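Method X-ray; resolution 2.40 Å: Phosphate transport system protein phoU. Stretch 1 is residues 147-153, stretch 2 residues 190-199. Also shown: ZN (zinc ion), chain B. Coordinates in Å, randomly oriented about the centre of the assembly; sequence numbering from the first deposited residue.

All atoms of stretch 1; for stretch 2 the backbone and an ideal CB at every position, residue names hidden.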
# COMPACT_ATOMS: atom_id res chain seq x y z
N SER A 147 9.37 -16.99 0.83
CA SER A 147 8.95 -17.72 -0.37
C SER A 147 7.58 -17.23 -0.90
O SER A 147 7.41 -17.09 -2.12
CB SER A 147 8.98 -19.24 -0.15
OG SER A 147 8.04 -19.62 0.84
N ILE A 148 6.63 -16.93 -0.01
CA ILE A 148 5.34 -16.34 -0.41
C ILE A 148 5.49 -14.96 -1.08
O ILE A 148 4.90 -14.72 -2.15
CB ILE A 148 4.34 -16.26 0.76
CG1 ILE A 148 3.96 -17.67 1.24
CG2 ILE A 148 3.08 -15.44 0.37
CD1 ILE A 148 3.39 -17.71 2.63
N ALA A 149 6.27 -14.08 -0.46
CA ALA A 149 6.54 -12.74 -0.99
C ALA A 149 7.10 -12.79 -2.40
O ALA A 149 6.75 -11.95 -3.23
CB ALA A 149 7.50 -11.96 -0.07
N GLN A 150 7.97 -13.77 -2.65
CA GLN A 150 8.64 -13.94 -3.95
C GLN A 150 7.70 -14.18 -5.13
O GLN A 150 8.00 -13.79 -6.26
CB GLN A 150 9.64 -15.10 -3.86
CG GLN A 150 10.91 -14.75 -3.10
CD GLN A 150 11.84 -15.94 -2.93
OE1 GLN A 150 11.40 -17.08 -2.76
NE2 GLN A 150 13.15 -15.67 -2.97
N LYS A 151 6.56 -14.83 -4.87
CA LYS A 151 5.54 -15.06 -5.91
C LYS A 151 4.90 -13.78 -6.45
O LYS A 151 4.23 -13.82 -7.48
CB LYS A 151 4.47 -16.02 -5.41
CG LYS A 151 4.98 -17.43 -5.18
CD LYS A 151 3.90 -18.31 -4.58
CE LYS A 151 4.41 -19.74 -4.42
NZ LYS A 151 3.27 -20.69 -4.40
N ASP A 152 5.12 -12.66 -5.77
CA ASP A 152 4.66 -11.35 -6.24
C ASP A 152 5.32 -10.92 -7.55
O ASP A 152 4.69 -10.22 -8.35
CB ASP A 152 4.85 -10.28 -5.17
CG ASP A 152 4.07 -9.01 -5.46
OD1 ASP A 152 2.85 -9.06 -5.68
OD2 ASP A 152 4.70 -7.94 -5.46
N GLU A 153 6.58 -11.33 -7.77
CA GLU A 153 7.23 -11.16 -9.08
C GLU A 153 6.30 -11.61 -10.21
O GLU A 153 6.11 -10.88 -11.17
CB GLU A 153 8.58 -11.92 -9.16
CG GLU A 153 9.57 -11.35 -10.21
CD GLU A 153 10.80 -12.25 -10.49
OE1 GLU A 153 11.07 -13.21 -9.74
OE2 GLU A 153 11.51 -11.98 -11.49
N UNK A 190 -5.75 -6.30 -7.93
CA UNK A 190 -5.10 -7.57 -7.66
C UNK A 190 -3.63 -7.37 -7.39
O UNK A 190 -3.06 -8.01 -6.50
CB UNK A 190 -5.30 -8.54 -8.83
N UNK A 191 -3.00 -6.50 -8.17
CA UNK A 191 -1.59 -6.23 -8.01
C UNK A 191 -1.33 -5.63 -6.61
O UNK A 191 -0.40 -6.07 -5.93
CB UNK A 191 -1.10 -5.29 -9.11
N UNK A 192 -2.16 -4.67 -6.17
CA UNK A 192 -2.10 -4.09 -4.82
C UNK A 192 -2.38 -5.09 -3.70
O UNK A 192 -1.64 -5.14 -2.71
CB UNK A 192 -3.10 -2.94 -4.72
N UNK A 193 -3.45 -5.86 -3.85
CA UNK A 193 -3.77 -7.00 -2.97
C UNK A 193 -2.54 -7.83 -2.67
O UNK A 193 -2.21 -8.08 -1.51
CB UNK A 193 -4.84 -7.89 -3.60
N UNK A 194 -1.84 -8.23 -3.73
CA UNK A 194 -0.67 -9.09 -3.61
C UNK A 194 0.54 -8.38 -3.00
O UNK A 194 1.32 -8.98 -2.26
CB UNK A 194 -0.30 -9.64 -4.99
N UNK A 195 0.68 -7.10 -3.28
CA UNK A 195 1.69 -6.28 -2.65
C UNK A 195 1.53 -6.23 -1.12
O UNK A 195 2.51 -6.38 -0.39
CB UNK A 195 1.64 -4.87 -3.23
N UNK A 196 0.31 -6.01 -0.64
CA UNK A 196 0.06 -6.05 0.82
C UNK A 196 0.40 -7.40 1.48
O UNK A 196 0.92 -7.42 2.59
CB UNK A 196 -1.41 -5.73 1.09
N UNK A 197 0.09 -8.50 0.80
CA UNK A 197 0.51 -9.84 1.26
C UNK A 197 2.02 -9.89 1.47
O UNK A 197 2.50 -10.43 2.48
CB UNK A 197 0.09 -10.91 0.25
N UNK A 198 2.77 -9.34 0.51
CA UNK A 198 4.22 -9.28 0.57
C UNK A 198 4.69 -8.42 1.76
O UNK A 198 5.61 -8.80 2.47
CB UNK A 198 4.78 -8.72 -0.74
N UNK A 199 4.05 -7.27 1.95
CA UNK A 199 4.20 -6.48 3.15
C UNK A 199 3.96 -7.26 4.46
O UNK A 199 4.68 -7.06 5.42
CB UNK A 199 3.24 -5.29 3.08
ZN ZN B . 3.31 -6.22 -7.07

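The ten residues of stretch 2 all have helical backbone angles, so proline is unlikely along the run. Position 190 has nothing of stretch 1 within reach of its CB, and the local view leaves the choice wide; it is L190.

At position 191 the CB points sideways, with no atom of stretch 1 nearby, but the zinc ion lies on this side of the helix. A long side chain ending in a ligand atom, such as glutamate, or perhaps histidine or glutamine, would suit. The residue is E191. With chi1 t and chi2 m, its OE2 lies 2.0 Å from ZN.

Positions 192 and 193 direct their CB atoms away and sideways, and stretch 1 sets no limit on either. They are R192 and F193; R192 hydrogen-bonds to position 196, one turn on.

Position 194 points toward stretch 1, where its ideal CB is already 3.3 Å from D152 OD1. With so little room, alanine or glycine fits best, although serine could be considered for its hydroxyl. The deposited residue is A194. Its methyl group offers D152 OD1 no hydrogen bond, and that oxygen is buried by the contact without a partner.

The CB at position 195 points away, yet it is 4.9 Å from D152 OD2 and on the zinc side of the helix. A short acidic side chain could reach the metal, while asparagine or serine might approach the carboxylate. It is D195, with chi1 at -90°, and its end comes nearer: D195 OD1 is 2.5 Å from ZN and 2.8 Å from D152 OD2. Two acceptors this close do not make a hydrogen bond as modelled, but the cation beside them can offset their charge.

Position 196 is out of reach of stretch 1; it is Y196, whose OH accepts a hydrogen bond from R192 NH2 (2.6 Å).

Position 197 points toward stretch 1, with I148 CG2 5.4 Å from its ideal CB. That gap invites a branched or longer apolar side chain: valine, isoleucine, leucine or methionine. I197 fills it, its CG2 meeting I148 CG2 at 4.0 Å.

At position 198 the ideal CB is 4.3 Å from A149 CB and 4.7 Å from D152 CB. Such close approach favours alanine, glycine or serine. A198 packs its CB against A149 CB at 4.3 Å.

Position 199 points away, where many residues, polar ones included, would serve; it is N199, whose ND2 is hydrogen-bonded elsewhere in the structure.

Stretch 2 190-199: LERFADYIAN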
# COMPACT_ATOMS: atom_id res chain seq x y z
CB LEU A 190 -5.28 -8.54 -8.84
CG LEU A 190 -6.57 -9.35 -8.92
CD1 LEU A 190 -6.64 -10.15 -10.22
CD2 LEU A 190 -6.66 -10.28 -7.71
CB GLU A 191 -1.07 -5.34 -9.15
CG GLU A 191 0.46 -5.27 -9.27
CD GLU A 191 1.12 -4.40 -8.19
OE1 GLU A 191 0.48 -3.44 -7.72
OE2 GLU A 191 2.28 -4.69 -7.82
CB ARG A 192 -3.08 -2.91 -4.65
CG ARG A 192 -2.84 -1.75 -5.56
CD ARG A 192 -1.56 -1.03 -5.21
NE ARG A 192 -1.76 -0.05 -4.14
CZ ARG A 192 -1.58 -0.31 -2.85
NH1 ARG A 192 -1.18 -1.52 -2.46
NH2 ARG A 192 -1.79 0.63 -1.95
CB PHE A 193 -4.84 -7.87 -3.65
CG PHE A 193 -5.36 -8.99 -2.80
CD1 PHE A 193 -6.39 -8.78 -1.89
CD2 PHE A 193 -4.89 -10.28 -2.98
CE1 PHE A 193 -6.91 -9.84 -1.13
CE2 PHE A 193 -5.40 -11.35 -2.22
CZ PHE A 193 -6.41 -11.12 -1.30
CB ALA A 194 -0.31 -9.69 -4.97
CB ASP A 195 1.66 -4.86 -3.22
CG ASP A 195 2.55 -4.69 -4.43
OD1 ASP A 195 3.45 -5.54 -4.65
OD2 ASP A 195 2.38 -3.67 -5.16
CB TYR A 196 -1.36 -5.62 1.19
CG TYR A 196 -1.61 -4.14 1.01
CD1 TYR A 196 -0.91 -3.20 1.78
CD2 TYR A 196 -2.51 -3.67 0.06
CE1 TYR A 196 -1.12 -1.81 1.62
CE2 TYR A 196 -2.72 -2.29 -0.11
CZ TYR A 196 -2.03 -1.39 0.68
OH TYR A 196 -2.24 -0.04 0.51
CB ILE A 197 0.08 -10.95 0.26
CG1 ILE A 197 -1.46 -11.03 0.20
CG2 ILE A 197 0.68 -12.30 0.63
CD1 ILE A 197 -2.00 -11.86 -0.95
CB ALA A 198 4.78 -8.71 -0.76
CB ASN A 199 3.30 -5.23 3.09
CG ASN A 199 3.83 -4.16 2.12
OD1 ASN A 199 3.05 -3.37 1.55
ND2 ASN A 199 5.15 -4.10 1.96
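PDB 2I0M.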